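Long-range contacts in uncharacterized protein Atu2452 (Agrobacterium tumefaciens, PDB 2R8B), which is of unknown function but has the alpha/beta-hydrolase fold of the dienelactone hydrolase family and may therefore act as a hydrolase: residues Ala152-Ala156 and Val170-Ile176; Pro180-Ala185 and Ser213-Gln217. All coordinates share one frame; numbering follows the deposited sequence.

Interaction 1 of 2, residues Ala152-Ala156 and Val170-Ile176; sequences ANILA and VLMHPLI. With SO4 (sulfate ion), chain C.
The carboxamide of N153 reaches from the helix to the turn after the strand and also meets a sulfate. Its OD1 accepts the backbone N of L175 at 2.7 Å in a fairly straight bond (158°), the donor tilted 28° from the carbonyl plane, while ND2 donates to sulfate O1. Setting CG beside the backbone N (chi1 -63°) carries the amide over to P174 and L175, and the L175 N-H at OD1 is consistent with this orientation of the group, with the sulfate as secondary support. The sulfate, probably from the crystallisation liquor, is also bound by R105 and N150. Behind the amide the contact is apolar and buried. A152 presses CB against the strand backbone, 3.6 Å from M172 N, and meets L171 CB at 4.0 Å. L171 CD2 meets L155 CD2 at 3.8 Å, the two leucines crossing at a slant, and I176 CD1 lies 4.0 Å from A156 CB. This is helix-on-sheet packing within the beta-alpha-beta unit 143-148, 150-161, 168-172, where the helix follows a probable nucleophile elbow. Strand 168-172 pairs with 143-148 and 190-196, and helix 204-217 covers L171, P174, L175 and I176.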
ATOM      1  N   ALA A 152      -2.449  -3.410  -1.368  1.00 50.07           N
ATOM      2  CA  ALA A 152      -1.942  -3.431   0.002  1.00 49.73           C
ATOM      3  C   ALA A 152      -0.842  -4.488   0.105  1.00 50.49           C
ATOM      4  O   ALA A 152       0.045  -4.432   0.985  1.00 50.66           O
ATOM      5  CB  ALA A 152      -3.025  -3.727   0.961  1.00 48.92           C
ATOM      6  N   ASN A 153      -0.889  -5.455  -0.808  1.00 50.78           N
ATOM      7  CA  ASN A 153       0.028  -6.588  -0.747  1.00 51.10           C
ATOM      8  C   ASN A 153       1.421  -6.212  -1.205  1.00 51.61           C
ATOM      9  O   ASN A 153       2.409  -6.597  -0.559  1.00 51.56           O
ATOM     10  CB  ASN A 153      -0.546  -7.794  -1.498  1.00 50.88           C
ATOM     11  CG  ASN A 153      -1.848  -8.289  -0.863  1.00 51.44           C
ATOM     12  OD1 ASN A 153      -2.121  -8.014   0.306  1.00 54.88           O
ATOM     13  ND2 ASN A 153      -2.662  -8.971  -1.625  1.00 51.29           N
ATOM     14  N   ILE A 154       1.511  -5.422  -2.279  1.00 51.36           N
ATOM     15  CA  ILE A 154       2.814  -4.950  -2.758  1.00 51.24           C
ATOM     16  C   ILE A 154       3.351  -3.925  -1.740  1.00 51.23           C
ATOM     17  O   ILE A 154       4.562  -3.826  -1.448  1.00 50.84           O
ATOM     18  CB  ILE A 154       2.725  -4.482  -4.264  1.00 51.16           C
ATOM     19  CG1 ILE A 154       4.072  -4.504  -5.010  1.00 52.12           C
ATOM     20  CG2 ILE A 154       1.952  -3.213  -4.474  1.00 50.63           C
ATOM     21  CD1 ILE A 154       5.095  -3.594  -4.562  1.00 48.23           C
ATOM     22  N   LEU A 155       2.423  -3.226  -1.112  1.00 50.95           N
ATOM     23  CA  LEU A 155       2.815  -2.194  -0.181  1.00 51.30           C
ATOM     24  C   LEU A 155       3.300  -2.852   1.103  1.00 51.54           C
ATOM     25  O   LEU A 155       4.335  -2.467   1.657  1.00 52.28           O
ATOM     26  CB  LEU A 155       1.652  -1.230   0.039  1.00 50.74           C
ATOM     27  CG  LEU A 155       1.775  -0.130   1.081  1.00 52.08           C
ATOM     28  CD1 LEU A 155       3.021   0.770   0.839  1.00 51.08           C
ATOM     29  CD2 LEU A 155       0.457   0.698   1.171  1.00 51.77           C
ATOM     30  N   ALA A 156       2.571  -3.866   1.574  1.00 51.54           N
ATOM     31  CA  ALA A 156       3.016  -4.619   2.715  1.00 50.32           C
ATOM     32  C   ALA A 156       4.422  -5.165   2.485  1.00 50.83           C
ATOM     33  O   ALA A 156       5.288  -4.978   3.339  1.00 52.69           O
ATOM     34  CB  ALA A 156       2.107  -5.665   2.989  1.00 49.38           C
ATOM     35  N   VAL A 170      -1.584   2.538   4.897  1.00 53.34           N
ATOM     36  CA  VAL A 170      -2.824   1.876   5.217  1.00 52.96           C
ATOM     37  C   VAL A 170      -3.020   0.680   4.329  1.00 53.65           C
ATOM     38  O   VAL A 170      -2.889   0.764   3.105  1.00 53.92           O
ATOM     39  CB  VAL A 170      -4.039   2.823   5.379  1.00 53.59           C
ATOM     40  CG1 VAL A 170      -3.678   4.262   5.103  1.00 51.10           C
ATOM     41  CG2 VAL A 170      -5.229   2.349   4.595  1.00 52.49           C
ATOM     42  N   LEU A 171      -3.234  -0.472   4.957  1.00 53.35           N
ATOM     43  CA  LEU A 171      -3.419  -1.696   4.202  1.00 52.65           C
ATOM     44  C   LEU A 171      -4.879  -2.104   4.185  1.00 52.32           C
ATOM     45  O   LEU A 171      -5.447  -2.450   5.212  1.00 52.67           O
ATOM     46  CB  LEU A 171      -2.557  -2.789   4.792  1.00 52.68           C
ATOM     47  CG  LEU A 171      -1.078  -2.408   4.961  1.00 52.34           C
ATOM     48  CD1 LEU A 171      -0.350  -3.515   5.676  1.00 45.42           C
ATOM     49  CD2 LEU A 171      -0.386  -2.103   3.640  1.00 51.83           C
HETATM   50  N   MSE A 172      -5.512  -2.037   3.029  1.00 51.81           N
HETATM   51  CA  MSE A 172      -6.914  -2.398   2.981  1.00 51.57           C
HETATM   52  C   MSE A 172      -7.096  -3.821   2.497  1.00 51.00           C
HETATM   53  O   MSE A 172      -6.865  -4.131   1.339  1.00 51.06           O
HETATM   54  CB  MSE A 172      -7.662  -1.359   2.153  1.00 51.87           C
HETATM   55  CG  MSE A 172      -7.414   0.001   2.745  1.00 51.22           C
HETATM   56 SE   MSE A 172      -8.496   1.354   1.954  0.60 53.42          SE
HETATM   57  CE  MSE A 172     -10.019   1.411   3.224  1.00 55.02           C
ATOM     58  N   HIS A 173      -7.471  -4.704   3.417  1.00 50.52           N
ATOM     59  CA  HIS A 173      -7.673  -6.071   3.080  1.00 49.81           C
ATOM     60  C   HIS A 173      -6.391  -6.622   2.456  1.00 50.33           C
ATOM     61  O   HIS A 173      -6.397  -6.990   1.301  1.00 51.05           O
ATOM     62  CB  HIS A 173      -8.859  -6.210   2.123  1.00 48.66           C
ATOM     63  CG  HIS A 173     -10.158  -5.758   2.716  1.00 50.43           C
ATOM     64  ND1 HIS A 173     -11.119  -6.633   3.181  1.00 51.79           N
ATOM     65  CD2 HIS A 173     -10.655  -4.519   2.931  1.00 52.55           C
ATOM     66  CE1 HIS A 173     -12.144  -5.956   3.661  1.00 51.98           C
ATOM     67  NE2 HIS A 173     -11.886  -4.669   3.520  1.00 53.98           N
ATOM     68  N   PRO A 174      -5.283  -6.656   3.217  1.00 50.37           N
ATOM     69  CA  PRO A 174      -4.088  -7.356   2.768  1.00 51.35           C
ATOM     70  C   PRO A 174      -4.245  -8.859   2.865  1.00 52.84           C
ATOM     71  O   PRO A 174      -5.146  -9.352   3.573  1.00 55.08           O
ATOM     72  CB  PRO A 174      -3.050  -6.943   3.802  1.00 50.86           C
ATOM     73  CG  PRO A 174      -3.862  -6.778   5.034  1.00 49.66           C
ATOM     74  CD  PRO A 174      -5.066  -6.052   4.541  1.00 49.90           C
ATOM     75  N   LEU A 175      -3.350  -9.578   2.188  1.00 53.76           N
ATOM     76  CA  LEU A 175      -3.260 -11.046   2.228  1.00 54.61           C
ATOM     77  C   LEU A 175      -1.769 -11.305   2.146  1.00 54.87           C
ATOM     78  O   LEU A 175      -1.179 -11.087   1.100  1.00 55.93           O
ATOM     79  CB  LEU A 175      -3.894 -11.632   0.971  1.00 53.71           C
ATOM     80  CG  LEU A 175      -4.236 -13.116   0.848  1.00 54.64           C
ATOM     81  CD1 LEU A 175      -4.028 -13.602  -0.602  1.00 54.99           C
ATOM     82  CD2 LEU A 175      -3.515 -13.993   1.819  1.00 50.12           C
ATOM     83  N   ILE A 176      -1.128 -11.700   3.233  1.00 54.62           N
ATOM     84  CA  ILE A 176       0.279 -12.108   3.124  1.00 54.15           C
ATOM     85  C   ILE A 176       0.365 -13.522   3.644  1.00 54.11           C
ATOM     86  O   ILE A 176       0.039 -13.754   4.808  1.00 53.98           O
ATOM     87  CB  ILE A 176       1.213 -11.172   3.915  1.00 54.03           C
ATOM     88  CG1 ILE A 176       1.207  -9.765   3.305  1.00 53.52           C
ATOM     89  CG2 ILE A 176       2.595 -11.687   3.938  1.00 53.04           C
ATOM     90  CD1 ILE A 176       2.173  -9.562   2.190  1.00 51.45           C
TER
HETATM   91  S   SO4 C 250      -3.149 -10.580  -4.585  0.70 93.00           S
HETATM   92  O1  SO4 C 250      -2.149  -9.685  -4.016  0.70 92.80           O
HETATM   93  O2  SO4 C 250      -3.861  -9.857  -5.633  0.70 94.93           O
HETATM   94  O3  SO4 C 250      -2.447 -11.692  -5.222  0.70 93.85           O
HETATM   95  O4  SO4 C 250      -4.137 -11.050  -3.589  0.70 92.31           O

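Interaction 2 of 2, residues Pro180-Ala185 and Ser213-Gln217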
ATOM      1  N   PRO A 180       7.140 -13.207   7.172  1.00 58.29           N
ATOM      2  CA  PRO A 180       8.105 -12.168   6.908  1.00 58.02           C
ATOM      3  C   PRO A 180       9.246 -12.297   7.870  1.00 58.60           C
ATOM      4  O   PRO A 180       9.032 -12.580   9.060  1.00 57.95           O
ATOM      5  CB  PRO A 180       7.325 -10.930   7.224  1.00 57.57           C
ATOM      6  CG  PRO A 180       5.923 -11.380   7.009  1.00 58.38           C
ATOM      7  CD  PRO A 180       5.865 -12.657   7.626  1.00 57.43           C
ATOM      8  N   LYS A 181      10.452 -12.144   7.340  1.00 59.42           N
ATOM      9  CA  LYS A 181      11.614 -12.001   8.197  1.00 61.23           C
ATOM     10  C   LYS A 181      11.530 -10.555   8.644  1.00 61.41           C
ATOM     11  O   LYS A 181      11.088  -9.699   7.883  1.00 60.92           O
ATOM     12  CB  LYS A 181      12.958 -12.348   7.501  1.00 61.38           C
ATOM     13  CG  LYS A 181      12.950 -12.323   5.946  1.00 64.90           C
ATOM     14  CD  LYS A 181      12.618 -10.910   5.280  1.00 67.99           C
ATOM     15  CE  LYS A 181      11.661 -11.089   4.061  1.00 68.12           C
ATOM     16  NZ  LYS A 181      10.396 -11.859   4.374  1.00 65.02           N
ATOM     17  N   ILE A 182      11.930 -10.307   9.889  1.00 62.02           N
ATOM     18  CA  ILE A 182      11.594  -9.066  10.560  1.00 62.11           C
ATOM     19  C   ILE A 182      12.795  -8.159  10.651  1.00 62.20           C
ATOM     20  O   ILE A 182      13.800  -8.512  11.255  1.00 62.95           O
ATOM     21  CB  ILE A 182      11.001  -9.324  11.981  1.00 62.51           C
ATOM     22  CG1 ILE A 182       9.731 -10.201  11.889  1.00 62.55           C
ATOM     23  CG2 ILE A 182      10.741  -7.967  12.718  1.00 62.27           C
ATOM     24  CD1 ILE A 182       8.648  -9.636  10.895  1.00 63.89           C
ATOM     25  N   SER A 183      12.698  -6.985  10.048  1.00 61.45           N
ATOM     26  CA  SER A 183      13.744  -6.039  10.199  1.00 60.74           C
ATOM     27  C   SER A 183      13.129  -4.775  10.807  1.00 59.88           C
ATOM     28  O   SER A 183      11.942  -4.503  10.565  1.00 61.12           O
ATOM     29  CB  SER A 183      14.392  -5.797   8.857  1.00 60.85           C
ATOM     30  OG  SER A 183      15.765  -5.556   9.082  1.00 62.89           O
ATOM     31  N   PRO A 184      13.892  -4.026  11.633  1.00 58.23           N
ATOM     32  CA  PRO A 184      13.249  -2.911  12.328  1.00 57.08           C
ATOM     33  C   PRO A 184      12.913  -1.699  11.437  1.00 55.94           C
ATOM     34  O   PRO A 184      13.735  -1.293  10.586  1.00 55.79           O
ATOM     35  CB  PRO A 184      14.282  -2.529  13.393  1.00 57.56           C
ATOM     36  CG  PRO A 184      15.584  -2.973  12.848  1.00 58.00           C
ATOM     37  CD  PRO A 184      15.318  -4.162  11.996  1.00 57.92           C
ATOM     38  N   ALA A 185      11.701  -1.161  11.632  1.00 54.16           N
ATOM     39  CA  ALA A 185      11.219   0.092  11.012  1.00 52.17           C
ATOM     40  C   ALA A 185      11.579   1.306  11.867  1.00 51.10           C
ATOM     41  O   ALA A 185      12.252   1.173  12.870  1.00 50.17           O
ATOM     42  CB  ALA A 185       9.713   0.035  10.844  1.00 51.60           C
ATOM     43  N   SER A 213       3.412  -9.297  12.691  1.00 56.08           N
ATOM     44  CA  SER A 213       4.693  -9.174  12.017  1.00 56.89           C
ATOM     45  C   SER A 213       5.137  -7.718  11.913  1.00 56.98           C
ATOM     46  O   SER A 213       6.242  -7.353  12.314  1.00 57.96           O
ATOM     47  CB  SER A 213       4.604  -9.767  10.619  1.00 57.17           C
ATOM     48  OG  SER A 213       4.219 -11.134  10.672  1.00 60.15           O
ATOM     49  N   LEU A 214       4.277  -6.885  11.356  1.00 56.71           N
ATOM     50  CA  LEU A 214       4.543  -5.445  11.274  1.00 56.51           C
ATOM     51  C   LEU A 214       4.779  -4.825  12.658  1.00 55.74           C
ATOM     52  O   LEU A 214       5.648  -3.969  12.855  1.00 54.41           O
ATOM     53  CB  LEU A 214       3.361  -4.766  10.552  1.00 56.35           C
ATOM     54  CG  LEU A 214       3.306  -5.202   9.079  1.00 55.18           C
ATOM     55  CD1 LEU A 214       2.128  -4.631   8.314  1.00 51.67           C
ATOM     56  CD2 LEU A 214       4.608  -4.809   8.403  1.00 52.01           C
ATOM     57  N   LYS A 215       3.999  -5.311  13.615  1.00 55.54           N
ATOM     58  CA  LYS A 215       4.027  -4.786  14.949  1.00 55.51           C
ATOM     59  C   LYS A 215       5.383  -5.045  15.546  1.00 55.03           C
ATOM     60  O   LYS A 215       5.827  -4.317  16.429  1.00 55.91           O
ATOM     61  CB  LYS A 215       2.938  -5.427  15.783  1.00 55.44           C
ATOM     62  CG  LYS A 215       2.522  -4.585  16.949  1.00 59.07           C
ATOM     63  CD  LYS A 215       1.352  -5.207  17.681  1.00 63.83           C
ATOM     64  CE  LYS A 215       0.027  -4.641  17.185  1.00 65.69           C
ATOM     65  NZ  LYS A 215      -1.057  -5.434  17.835  1.00 68.87           N
ATOM     66  N   ALA A 216       6.059  -6.074  15.054  1.00 54.38           N
ATOM     67  CA  ALA A 216       7.373  -6.453  15.595  1.00 53.40           C
ATOM     68  C   ALA A 216       8.494  -5.615  14.959  1.00 52.61           C
ATOM     69  O   ALA A 216       9.593  -5.560  15.478  1.00 52.25           O
ATOM     70  CB  ALA A 216       7.620  -7.983  15.431  1.00 52.18           C
ATOM     71  N   GLN A 217       8.213  -4.944  13.848  1.00 52.36           N
ATOM     72  CA  GLN A 217       9.236  -4.131  13.206  1.00 51.91           C
ATOM     73  C   GLN A 217       9.419  -2.858  13.971  1.00 52.55           C
ATOM     74  O   GLN A 217      10.441  -2.199  13.823  1.00 52.54           O
ATOM     75  CB  GLN A 217       8.834  -3.768  11.808  1.00 51.35           C
ATOM     76  CG  GLN A 217       9.095  -4.789  10.789  1.00 49.84           C
ATOM     77  CD  GLN A 217       8.549  -4.354   9.465  1.00 54.19           C
ATOM     78  OE1 GLN A 217       7.404  -3.918   9.359  1.00 55.58           O
ATOM     79  NE2 GLN A 217       9.364  -4.442   8.442  1.00 56.28           N
TER
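The flat peptide carbonyl of Q217 takes A185 N at 2.7 Å from above its plane (36° out of it), and P184 CA makes a CH...O contact with the same oxygen, Q217 O, at 3.3 Å. A185 CB then lies 4.0 Å from Q217 CB. The second flat group is the carboxamide of Q217. S183 O lies beside it, next to CG and NE2 and off its plane; the NE2 bond to this oxygen is weak, and the position of the oxygen is uncertain. The stronger hold on the amide lies elsewhere: NE2 also donates to L159 O at helix 150-161, and OE1 accepts R189 NH1, so both ends of this buried group have partners. Earlier in the loop, I182 spreads its branches over the helix. With CG1 beside the backbone N (chi1 -59°), I182 CD1 extends to S213 O at 3.6 Å, while I182 CG2 rests 4.1 Å from A216 CB. The ring of P180 brings CD to within 3.8 Å of S213 OG, a hydroxyl that is hydrogen-bonded to A209 O, and the P180 ring also touches I160 of helix 150-161. The contact thus combines one backbone hydrogen bond near the surface with modest apolar cover. The firm polar link to 180-185 is Q217 O with A185 N; the Q217 side chain is bound mainly outside the contact, by L159 O and R189.

How the interactions relate
Interaction 1 closes before interaction 2 opens along the chain, and their centres are 15 Å apart. The first lies in the core, about 6 Å from the centre of the chain, and the second near the surface, about 16 Å from it. Strand 168-172 runs into the loop that carries 180-185 and on to strand 190-196, its neighbour in the mixed sheet. The two contacts touch directly where L171 CD1 of interaction 1 meets L214 CD1 of interaction 2 at 3.8 Å. Helices 150-161 and 204-217 are thereby joined through strand and loop in one alpha/beta-hydrolase domain, with interaction 1 near a possible S149, D199 and H230 triad.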